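Local atomic coordinates of D-glyceraldehyde dehydrogenase (NADP(+)) (Thermoplasma acidophilum, PDB entry 5IZD), a protein that oxidises D-glyceraldehyde to (R)-glycerate with NADP(+) as hydride acceptor, a step of the non-phosphorylated Entner-Doudoroff pathway. Residues A52-N57 and L163-T168; Y139-L145 and V218-T224; M262-L266 and T296-F301. All coordinates share one frame. Residue numbers count along the deposited sequence, not the author numbering.

Contact 1: A52-N57 and L163-T168; sequences AFWAWN and LLTGNT
Trp56 lays its indole across the turn that ends helix 153-164, and more of its surface is covered there than of any other residue of 52-57. With chi1 t (-171°) and chi2 near -121°, Trp56 NE1 comes to 3.1 Å from Asn167 O, and Trp56 CZ2 packs on Leu163 CD2 at 4.1 Å. Segment 52-57 lies on helix 39-77, kinked where Trp54 N and Ala55 N lack the bond to the turn before; Trp56 N to Ala52 O (3.2 Å) and Asn57 N to Phe53 O (2.9 Å) resume it. Gly166 terminates the other helix in a Schellman motif: phi/psi of 97/14, with Gly166 N bonded to Leu163 O at 3.0 Å. A CB would there jam against the preceding carbonyl, and Gly166 CA comes within 4.8 Å of Asn57 CA. Asn167 and Thr168 are extended, Thr168 beginning strand 168-172, as where a Rossmann-type helix feeds its next strand. Phe53 (chi1 t, chi2 70°) holds CE1 3.6 Å from Gly166 O, while Thr168 CG2 touches Phe53 CA at 3.7 Å. Thr168 OG1 bonds to Ala49 O, and Phe53 also packs on Arg429 of the second subunit.

Contact 2: Y139-L145 and V218-T224; sequences YGIVVAL and VNLITMT. With NAP (NADP nicotinamide-adenine-dinucleotide phosphate), chain I.
Two neighbouring parallel strands in the core of a Rossmann-type sheet illustrate how side chains alternate between its faces. Strands 141-145 and 220-224 run 4.7 Å apart at -19°, with Val142 beside Leu220, Val143 beside Ile221, Ala144 beside Thr222 and Leu145 beside Met223. The regular bonds are Val143 N to Leu220 O (2.9 Å), Thr222 N to Val143 O (2.8 Å), Leu145 N to Thr222 O (2.9 Å) and Thr224 N to Leu145 O (3.2 Å). At the start, Ile141 O accepts from Asn219 N (3.0 Å) and Leu220 N (3.3 Å), while Asn219, chi1 m, turns OD1 to Ile141 N (3.0 Å). A CB on Gly140 would collide with that OD1. Tyr139 (chi1 m, chi2 81°) offers a ring face to Leu220 CD1, 4.0 Å from its centroid, a CH-pi contact.

On one face Val142 CG1, chi1 t, meets Leu220 CD2 (3.9 Å) and Thr222 CG2 (3.8 Å). On the other, Val143 CG2, likewise t, meets Val218 CG2 at 3.6 Å, and Leu145 CD1 (m, t) lies 4.0 Å from Ile221 CG2. The C-terminal ends of both strands reach the cofactor, as in dinucleotide-binding Rossmann-type folds: Leu145 CD1 is 3.7 Å from NADP N3A, Thr224 O 3.5 Å from NADP C5B, and Met223 (t, m, t), its end leading away from 139-145, sets CE 3.7 Å from NADP O2A. Strand 168-172 borders 141-145 and strand 243-247 borders 220-224; helices 205-214 and 227-236 cover the face of Val143, Leu145, Ile221 and Met223.

Contact 3: M262-L266 and T296-F301; sequences MDNAL and TFMSRF
Charge outside and hydrocarbon within is a common division in helix packing, and here helices 262-274 and 294-305 display it, side by side on the seven-stranded sheet. The axes of 262-266 and 296-301 pass 10.9 Å apart at -52°, with Met262 opposite Phe297 (CA to CA 7.4 Å) and Leu266 opposite Phe301 (6.5 Å). A salt bridge spans the gap: Arg300 (m, t, p, -162°) brings NH2 to 2.9 Å and NH1 to 3.2 Å from Asp263 OD1. Asp263 has its CA-to-CB bond directed away, but chi1 m returns the carboxylate. Leu266 N to Met262 O, Arg300 N to Thr296 O and Phe301 N to Phe297 O, each 2.9 Å, are bonds within the helices; at the first turn Asn264 N is instead taken by Asp261 OD1. Leu482 N of the second subunit donates to Asn264 OD1.

Below the ion pair, Leu266 (m, t) sets CD2 over the face of Phe297, 3.8 Å from the ring centroid, in a CH-pi contact. Ala265 CB meets the ring edge at Phe297 CE2 (3.9 Å), while Met262, all m, curls CE to 3.9 Å from Phe297 CD2. Phe297 also rests on Leu287 and Val289 of strand 284-290. Phe492 of the second subunit packs on Asp263, Leu266 and Arg300, so at this subunit interface Asp263 OD1 and the Arg300 end groups are paired with each other, while apolar groups carry the packing.

Overall arrangement
From the N terminus, helix 39-77 supplies the first half of contact 1, and strand 130-145 then opens contact 2 before contact 1 has closed. The return at 163-168 closes contact 1 across a 105-residue loop, and strand 220-224 closes contact 2 later, so the two cross. They also touch: Thr168 O lies 2.9 Å from Val142 N, so the turn leaving contact 1 continues into the sheet of contact 2, joining helix 39-77 to the NADP-binding core. Contact 3 follows in series, a short loop of 29 residues pairing helices 262-274 and 294-305 beside the seven-stranded sheet. Its centre lies about 43 Å from that of contact 2, on the opposite side of the chain's centre.

Contact 1: A52-N57 and L163-T168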
loop_
_atom_site.group_PDB
_atom_site.type_symbol
_atom_site.label_atom_id
_atom_site.label_comp_id
_atom_site.label_asym_id
_atom_site.label_seq_id
_atom_site.Cartn_x
_atom_site.Cartn_y
_atom_site.Cartn_z
ATOM N N ALA A 52 -7.129 31.373 -1.945
ATOM C CA ALA A 52 -6.681 30.770 -0.707
ATOM C C ALA A 52 -5.845 29.467 -0.923
ATOM O O ALA A 52 -5.236 28.995 0.014
ATOM C CB ALA A 52 -7.894 30.483 0.168
ATOM N N PHE A 53 -5.817 28.917 -2.136
ATOM C CA PHE A 53 -5.323 27.560 -2.380
ATOM C C PHE A 53 -3.882 27.335 -1.946
ATOM O O PHE A 53 -3.641 26.428 -1.152
ATOM C CB PHE A 53 -5.514 27.089 -3.845
ATOM C CG PHE A 53 -4.788 25.782 -4.153
ATOM C CD1 PHE A 53 -5.231 24.598 -3.604
ATOM C CD2 PHE A 53 -3.612 25.753 -4.901
ATOM C CE1 PHE A 53 -4.555 23.405 -3.811
ATOM C CE2 PHE A 53 -2.932 24.551 -5.130
ATOM C CZ PHE A 53 -3.407 23.375 -4.576
ATOM N N TRP A 54 -2.961 28.191 -2.386
ATOM C CA TRP A 54 -1.525 27.946 -2.109
ATOM C C TRP A 54 -1.113 27.945 -0.638
ATOM O O TRP A 54 -0.400 27.042 -0.179
ATOM C CB TRP A 54 -0.596 28.829 -2.970
ATOM C CG TRP A 54 -0.461 28.234 -4.298
ATOM C CD1 TRP A 54 -0.993 28.689 -5.472
ATOM C CD2 TRP A 54 0.182 26.974 -4.593
ATOM N NE1 TRP A 54 -0.683 27.802 -6.496
ATOM C CE2 TRP A 54 0.029 26.743 -5.985
ATOM C CE3 TRP A 54 0.850 26.021 -3.810
ATOM C CZ2 TRP A 54 0.541 25.607 -6.622
ATOM C CZ3 TRP A 54 1.363 24.875 -4.442
ATOM C CH2 TRP A 54 1.200 24.682 -5.839
ATOM N N ALA A 55 -1.607 28.896 0.082
ATOM C CA ALA A 55 -1.407 29.012 1.532
ATOM C C ALA A 55 -2.097 27.911 2.353
ATOM O O ALA A 55 -1.592 27.549 3.427
ATOM C CB ALA A 55 -1.930 30.379 2.010
ATOM N N TRP A 56 -3.231 27.378 1.869
ATOM C CA TRP A 56 -3.846 26.192 2.507
ATOM C C TRP A 56 -3.012 24.918 2.182
ATOM O O TRP A 56 -2.648 24.150 3.082
ATOM C CB TRP A 56 -5.304 26.056 2.071
ATOM C CG TRP A 56 -6.152 25.031 2.767
ATOM C CD1 TRP A 56 -6.801 23.980 2.165
ATOM C CD2 TRP A 56 -6.453 24.928 4.157
ATOM N NE1 TRP A 56 -7.507 23.261 3.078
ATOM C CE2 TRP A 56 -7.316 23.814 4.314
ATOM C CE3 TRP A 56 -6.105 25.675 5.284
ATOM C CZ2 TRP A 56 -7.822 23.411 5.547
ATOM C CZ3 TRP A 56 -6.633 25.285 6.526
ATOM C CH2 TRP A 56 -7.479 24.132 6.639
ATOM N N ASN A 57 -2.682 24.715 0.920
ATOM C CA ASN A 57 -1.749 23.619 0.572
ATOM C C ASN A 57 -0.478 23.672 1.483
ATOM O O ASN A 57 -0.080 22.672 2.134
ATOM C CB ASN A 57 -1.349 23.700 -0.901
ATOM C CG ASN A 57 -0.377 22.577 -1.310
ATOM O OD1 ASN A 57 -0.760 21.466 -1.466
ATOM N ND2 ASN A 57 0.873 22.892 -1.418
ATOM N N LEU A 163 -10.726 19.005 2.802
ATOM C CA LEU A 163 -9.891 19.924 3.557
ATOM C C LEU A 163 -8.603 19.294 4.098
ATOM O O LEU A 163 -7.562 19.916 4.057
ATOM C CB LEU A 163 -10.705 20.560 4.698
ATOM C CG LEU A 163 -11.835 21.485 4.210
ATOM C CD1 LEU A 163 -12.754 21.876 5.381
ATOM C CD2 LEU A 163 -11.376 22.769 3.531
ATOM N N LEU A 164 -8.656 18.068 4.607
ATOM C CA LEU A 164 -7.484 17.454 5.191
ATOM C C LEU A 164 -6.399 17.357 4.130
ATOM O O LEU A 164 -5.239 17.696 4.405
ATOM C CB LEU A 164 -7.835 16.093 5.803
ATOM C CG LEU A 164 -6.730 15.284 6.481
ATOM C CD1 LEU A 164 -5.729 14.576 5.536
ATOM C CD2 LEU A 164 -6.019 16.155 7.468
ATOM N N THR A 165 -6.807 16.952 2.914
ATOM C CA THR A 165 -5.905 16.800 1.806
ATOM C C THR A 165 -5.393 18.095 1.179
ATOM O O THR A 165 -4.589 18.034 0.282
ATOM C CB THR A 165 -6.517 15.875 0.721
ATOM O OG1 THR A 165 -7.783 16.346 0.306
ATOM C CG2 THR A 165 -6.650 14.471 1.259
ATOM N N GLY A 166 -5.869 19.259 1.630
ATOM C CA GLY A 166 -5.317 20.539 1.183
ATOM C C GLY A 166 -6.085 21.214 0.043
ATOM O O GLY A 166 -5.552 22.123 -0.547
ATOM N N ASN A 167 -7.312 20.764 -0.269
ATOM C CA ASN A 167 -8.136 21.398 -1.257
ATOM C C ASN A 167 -8.907 22.509 -0.587
ATOM O O ASN A 167 -9.172 22.425 0.610
ATOM C CB ASN A 167 -9.138 20.451 -1.884
ATOM C CG ASN A 167 -8.477 19.271 -2.593
ATOM O OD1 ASN A 167 -8.084 19.364 -3.774
ATOM N ND2 ASN A 167 -8.376 18.126 -1.880
ATOM N N THR A 168 -9.284 23.516 -1.367
ATOM C CA THR A 168 -10.190 24.567 -0.889
ATOM C C THR A 168 -11.551 24.180 -1.397
ATOM O O THR A 168 -11.651 23.363 -2.352
ATOM C CB THR A 168 -9.818 25.949 -1.404
ATOM O OG1 THR A 168 -9.745 25.897 -2.818
ATOM C CG2 THR A 168 -8.471 26.351 -0.858
#

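Contact 2: Y139-L145 and V218-T224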
loop_
_atom_site.group_PDB
_atom_site.type_symbol
_atom_site.label_atom_id
_atom_site.label_comp_id
_atom_site.label_asym_id
_atom_site.label_seq_id
_atom_site.Cartn_x
_atom_site.Cartn_y
_atom_site.Cartn_z
ATOM N N TYR A 139 -6.081 18.441 -5.698
ATOM C CA TYR A 139 -6.634 18.862 -7.019
ATOM C C TYR A 139 -6.759 20.355 -7.109
ATOM O O TYR A 139 -6.686 20.911 -8.195
ATOM C CB TYR A 139 -8.021 18.259 -7.320
ATOM C CG TYR A 139 -7.970 16.852 -7.795
ATOM C CD1 TYR A 139 -7.837 15.818 -6.905
ATOM C CD2 TYR A 139 -8.038 16.560 -9.144
ATOM C CE1 TYR A 139 -7.759 14.516 -7.345
ATOM C CE2 TYR A 139 -7.962 15.243 -9.620
ATOM C CZ TYR A 139 -7.788 14.234 -8.716
ATOM O OH TYR A 139 -7.742 12.941 -9.118
ATOM N N GLY A 140 -7.001 21.022 -5.994
ATOM C CA GLY A 140 -7.228 22.473 -6.050
ATOM C C GLY A 140 -8.567 22.860 -5.500
ATOM O O GLY A 140 -8.734 22.717 -4.320
ATOM N N ILE A 141 -9.502 23.304 -6.348
ATOM C CA ILE A 141 -10.842 23.687 -5.921
ATOM C C ILE A 141 -11.900 22.605 -6.051
ATOM O O ILE A 141 -12.189 22.151 -7.162
ATOM C CB ILE A 141 -11.362 24.937 -6.672
ATOM C CG1 ILE A 141 -10.326 26.047 -6.522
ATOM C CG2 ILE A 141 -12.722 25.341 -6.105
ATOM C CD1 ILE A 141 -10.530 27.205 -7.476
ATOM N N VAL A 142 -12.426 22.192 -4.905
ATOM C CA VAL A 142 -13.441 21.144 -4.784
ATOM C C VAL A 142 -14.830 21.833 -4.652
ATOM O O VAL A 142 -14.985 22.734 -3.824
ATOM C CB VAL A 142 -13.163 20.273 -3.516
ATOM C CG1 VAL A 142 -14.316 19.353 -3.189
ATOM C CG2 VAL A 142 -11.872 19.495 -3.648
ATOM N N VAL A 143 -15.783 21.404 -5.472
ATOM C CA VAL A 143 -17.160 21.749 -5.340
ATOM C C VAL A 143 -17.863 20.537 -4.731
ATOM O O VAL A 143 -17.709 19.338 -5.214
ATOM C CB VAL A 143 -17.798 22.129 -6.688
ATOM C CG1 VAL A 143 -19.307 22.223 -6.550
ATOM C CG2 VAL A 143 -17.234 23.437 -7.215
ATOM N N ALA A 144 -18.552 20.812 -3.636
ATOM C CA ALA A 144 -19.264 19.801 -2.870
ATOM C C ALA A 144 -20.759 20.062 -2.934
ATOM O O ALA A 144 -21.212 21.164 -2.589
ATOM C CB ALA A 144 -18.809 19.783 -1.437
ATOM N N LEU A 145 -21.499 19.075 -3.470
ATOM C CA LEU A 145 -22.922 19.192 -3.720
ATOM C C LEU A 145 -23.585 18.124 -2.873
ATOM O O LEU A 145 -23.411 16.909 -3.138
ATOM C CB LEU A 145 -23.270 19.010 -5.201
ATOM C CG LEU A 145 -22.651 20.010 -6.153
ATOM C CD1 LEU A 145 -22.750 19.465 -7.570
ATOM C CD2 LEU A 145 -23.249 21.366 -6.059
ATOM N N VAL A 218 -12.914 25.031 -11.601
ATOM C CA VAL A 218 -13.266 23.915 -10.732
ATOM C C VAL A 218 -12.417 22.714 -11.093
ATOM O O VAL A 218 -12.296 22.372 -12.261
ATOM C CB VAL A 218 -14.790 23.632 -10.818
ATOM C CG1 VAL A 218 -15.175 22.333 -10.155
ATOM C CG2 VAL A 218 -15.519 24.739 -10.123
ATOM N N ASN A 219 -11.831 22.051 -10.098
ATOM C CA ASN A 219 -10.964 20.898 -10.404
ATOM C C ASN A 219 -11.551 19.525 -10.064
ATOM O O ASN A 219 -11.133 18.484 -10.644
ATOM C CB ASN A 219 -9.634 21.078 -9.675
ATOM C CG ASN A 219 -8.912 22.370 -10.067
ATOM O OD1 ASN A 219 -8.641 23.221 -9.215
ATOM N ND2 ASN A 219 -8.620 22.531 -11.354
ATOM N N LEU A 220 -12.491 19.518 -9.107
ATOM C CA LEU A 220 -13.066 18.281 -8.585
ATOM C C LEU A 220 -14.503 18.582 -8.085
ATOM O O LEU A 220 -14.796 19.674 -7.532
ATOM C CB LEU A 220 -12.187 17.683 -7.491
ATOM C CG LEU A 220 -12.582 16.322 -6.879
ATOM C CD1 LEU A 220 -11.385 15.669 -6.241
ATOM C CD2 LEU A 220 -13.654 16.566 -5.775
ATOM N N ILE A 221 -15.402 17.679 -8.432
ATOM C CA ILE A 221 -16.797 17.701 -7.989
ATOM C C ILE A 221 -17.079 16.429 -7.198
ATOM O O ILE A 221 -16.904 15.291 -7.705
ATOM C CB ILE A 221 -17.768 17.859 -9.168
ATOM C CG1 ILE A 221 -17.547 19.240 -9.819
ATOM C CG2 ILE A 221 -19.227 17.870 -8.681
ATOM C CD1 ILE A 221 -17.978 19.335 -11.252
ATOM N N THR A 222 -17.484 16.628 -5.954
ATOM C CA THR A 222 -17.930 15.583 -5.077
ATOM C C THR A 222 -19.429 15.771 -4.787
ATOM O O THR A 222 -19.842 16.846 -4.324
ATOM C CB THR A 222 -17.068 15.473 -3.805
ATOM O OG1 THR A 222 -17.515 14.343 -3.047
ATOM C CG2 THR A 222 -17.081 16.704 -2.920
ATOM N N MET A 223 -20.245 14.774 -5.124
ATOM C CA MET A 223 -21.715 14.953 -5.169
ATOM C C MET A 223 -22.410 13.676 -4.778
ATOM O O MET A 223 -21.936 12.568 -5.111
ATOM C CB MET A 223 -22.198 15.392 -6.560
ATOM C CG MET A 223 -23.694 15.386 -6.759
ATOM S SD MET A 223 -24.387 13.841 -7.369
ATOM C CE MET A 223 -26.096 14.250 -7.752
ATOM N N THR A 224 -23.540 13.826 -4.096
ATOM C CA THR A 224 -24.386 12.694 -3.787
ATOM C C THR A 224 -25.817 13.146 -4.058
ATOM O O THR A 224 -26.135 14.281 -3.766
ATOM C CB THR A 224 -24.157 12.204 -2.346
ATOM O OG1 THR A 224 -22.820 11.710 -2.197
ATOM C CG2 THR A 224 -25.143 11.108 -1.934
HETATM P PA NAP I . -30.615 15.907 -6.401
HETATM O O1A NAP I . -31.419 16.729 -7.359
HETATM O O2A NAP I . -29.696 14.845 -6.967
HETATM O O5B NAP I . -29.765 16.927 -5.447
HETATM C C5B NAP I . -28.428 16.682 -4.959
HETATM C C4B NAP I . -27.606 17.985 -4.958
HETATM O O4B NAP I . -27.334 18.394 -6.312
HETATM C C3B NAP I . -28.363 19.171 -4.326
HETATM O O3B NAP I . -27.411 20.057 -3.680
HETATM C C2B NAP I . -28.987 19.842 -5.518
HETATM O O2B NAP I . -29.414 21.179 -5.273
HETATM C C1B NAP I . -27.871 19.735 -6.522
HETATM N N9A NAP I . -28.260 19.918 -7.928
HETATM C C8A NAP I . -29.489 19.787 -8.498
HETATM N N7A NAP I . -29.469 20.046 -9.787
HETATM C C5A NAP I . -28.125 20.329 -10.057
HETATM C C6A NAP I . -27.452 20.667 -11.232
HETATM N N6A NAP I . -28.060 20.765 -12.420
HETATM N N1A NAP I . -26.123 20.889 -11.165
HETATM C C2A NAP I . -25.507 20.814 -9.972
HETATM N N3A NAP I . -26.078 20.513 -8.798
HETATM C C4A NAP I . -27.402 20.268 -8.925
HETATM O O3 NAP I . -31.636 15.224 -5.394
HETATM P PN NAP I . -33.241 15.315 -5.308
HETATM O O1N NAP I . -33.665 16.732 -4.966
HETATM O O2N NAP I . -33.747 14.299 -4.314
HETATM O O5D NAP I . -33.728 14.956 -6.734
HETATM P P2B NAP I . -31.038 21.479 -5.121
HETATM O O1X NAP I . -31.166 23.002 -4.953
HETATM O O2X NAP I . -31.516 20.809 -3.921
HETATM O O3X NAP I . -31.750 21.041 -6.356
#

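Contact 3: M262-L266 and T296-F301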
loop_
_atom_site.group_PDB
_atom_site.type_symbol
_atom_site.label_atom_id
_atom_site.label_comp_id
_atom_site.label_asym_id
_atom_site.label_seq_id
_atom_site.Cartn_x
_atom_site.Cartn_y
_atom_site.Cartn_z
ATOM N N MET A 262 -34.369 -15.833 11.376
ATOM C CA MET A 262 -35.580 -15.057 11.075
ATOM C C MET A 262 -35.635 -13.706 11.807
ATOM O O MET A 262 -35.908 -12.680 11.196
ATOM C CB MET A 262 -36.836 -15.857 11.437
ATOM C CG MET A 262 -37.091 -17.089 10.569
ATOM S SD MET A 262 -37.544 -16.670 8.875
ATOM C CE MET A 262 -39.121 -15.846 9.233
ATOM N N ASP A 263 -35.379 -13.738 13.109
ATOM C CA ASP A 263 -35.383 -12.549 13.938
ATOM C C ASP A 263 -34.376 -11.552 13.432
ATOM O O ASP A 263 -34.681 -10.402 13.298
ATOM C CB ASP A 263 -35.086 -12.865 15.423
ATOM C CG ASP A 263 -36.302 -13.436 16.172
ATOM O OD1 ASP A 263 -37.433 -13.384 15.658
ATOM O OD2 ASP A 263 -36.116 -13.952 17.296
ATOM N N ASN A 264 -33.164 -12.000 13.125
ATOM C CA ASN A 264 -32.153 -11.048 12.687
ATOM C C ASN A 264 -32.469 -10.422 11.334
ATOM O O ASN A 264 -32.257 -9.231 11.144
ATOM C CB ASN A 264 -30.743 -11.655 12.760
ATOM C CG ASN A 264 -30.261 -11.745 14.200
ATOM O OD1 ASN A 264 -30.754 -11.006 15.086
ATOM N ND2 ASN A 264 -29.309 -12.660 14.459
ATOM N N ALA A 265 -33.011 -11.245 10.431
ATOM C CA ALA A 265 -33.353 -10.799 9.096
ATOM C C ALA A 265 -34.456 -9.740 9.171
ATOM O O ALA A 265 -34.345 -8.704 8.529
ATOM C CB ALA A 265 -33.790 -11.955 8.249
ATOM N N LEU A 266 -35.499 -10.039 9.950
ATOM C CA LEU A 266 -36.611 -9.104 10.188
ATOM C C LEU A 266 -36.183 -7.797 10.855
ATOM O O LEU A 266 -36.623 -6.749 10.452
ATOM C CB LEU A 266 -37.747 -9.757 10.979
ATOM C CG LEU A 266 -38.515 -10.776 10.161
ATOM C CD1 LEU A 266 -39.315 -11.751 11.041
ATOM C CD2 LEU A 266 -39.398 -10.055 9.161
ATOM N N THR A 296 -44.267 -17.273 6.268
ATOM C CA THR A 296 -43.971 -16.811 7.642
ATOM C C THR A 296 -43.252 -15.482 7.659
ATOM O O THR A 296 -43.666 -14.574 8.435
ATOM C CB THR A 296 -43.131 -17.787 8.458
ATOM O OG1 THR A 296 -43.885 -18.958 8.615
ATOM C CG2 THR A 296 -42.886 -17.266 9.872
ATOM N N PHE A 297 -42.225 -15.349 6.809
ATOM C CA PHE A 297 -41.469 -14.101 6.744
ATOM C C PHE A 297 -42.389 -12.883 6.456
ATOM O O PHE A 297 -42.390 -11.902 7.215
ATOM C CB PHE A 297 -40.315 -14.164 5.734
ATOM C CG PHE A 297 -39.364 -12.999 5.840
ATOM C CD1 PHE A 297 -39.636 -11.791 5.218
ATOM C CD2 PHE A 297 -38.211 -13.099 6.585
ATOM C CE1 PHE A 297 -38.763 -10.723 5.323
ATOM C CE2 PHE A 297 -37.344 -12.034 6.711
ATOM C CZ PHE A 297 -37.602 -10.855 6.067
ATOM N N MET A 298 -43.157 -12.954 5.379
ATOM C CA MET A 298 -44.017 -11.824 4.989
ATOM C C MET A 298 -45.079 -11.458 6.022
ATOM O O MET A 298 -45.353 -10.281 6.213
ATOM C CB MET A 298 -44.729 -12.096 3.670
ATOM C CG MET A 298 -43.798 -12.198 2.474
ATOM S SD MET A 298 -42.604 -10.878 2.343
ATOM C CE MET A 298 -43.694 -9.455 2.040
ATOM N N SER A 299 -45.634 -12.475 6.678
ATOM C CA SER A 299 -46.621 -12.309 7.754
ATOM C C SER A 299 -45.983 -11.567 8.946
ATOM O O SER A 299 -46.508 -10.571 9.426
ATOM C CB SER A 299 -47.105 -13.719 8.147
ATOM O OG SER A 299 -47.871 -13.723 9.325
ATOM N N ARG A 300 -44.803 -12.024 9.382
ATOM C CA ARG A 300 -44.095 -11.408 10.502
ATOM C C ARG A 300 -43.725 -9.964 10.122
ATOM O O ARG A 300 -43.876 -9.047 10.939
ATOM C CB ARG A 300 -42.851 -12.238 10.914
ATOM C CG ARG A 300 -43.231 -13.578 11.531
ATOM C CD ARG A 300 -42.082 -14.310 12.217
ATOM N NE ARG A 300 -41.594 -13.462 13.308
ATOM C CZ ARG A 300 -40.411 -13.579 13.909
ATOM N NH1 ARG A 300 -39.555 -14.529 13.571
ATOM N NH2 ARG A 300 -40.120 -12.732 14.900
ATOM N N PHE A 301 -43.307 -9.752 8.869
ATOM C CA PHE A 301 -42.857 -8.438 8.409
ATOM C C PHE A 301 -44.010 -7.442 8.342
ATOM O O PHE A 301 -43.857 -6.276 8.729
ATOM C CB PHE A 301 -42.203 -8.532 7.023
ATOM C CG PHE A 301 -41.770 -7.206 6.449
ATOM C CD1 PHE A 301 -40.995 -6.323 7.199
ATOM C CD2 PHE A 301 -42.071 -6.874 5.116
ATOM C CE1 PHE A 301 -40.574 -5.112 6.651
ATOM C CE2 PHE A 301 -41.640 -5.665 4.573
ATOM C CZ PHE A 301 -40.909 -4.778 5.346
#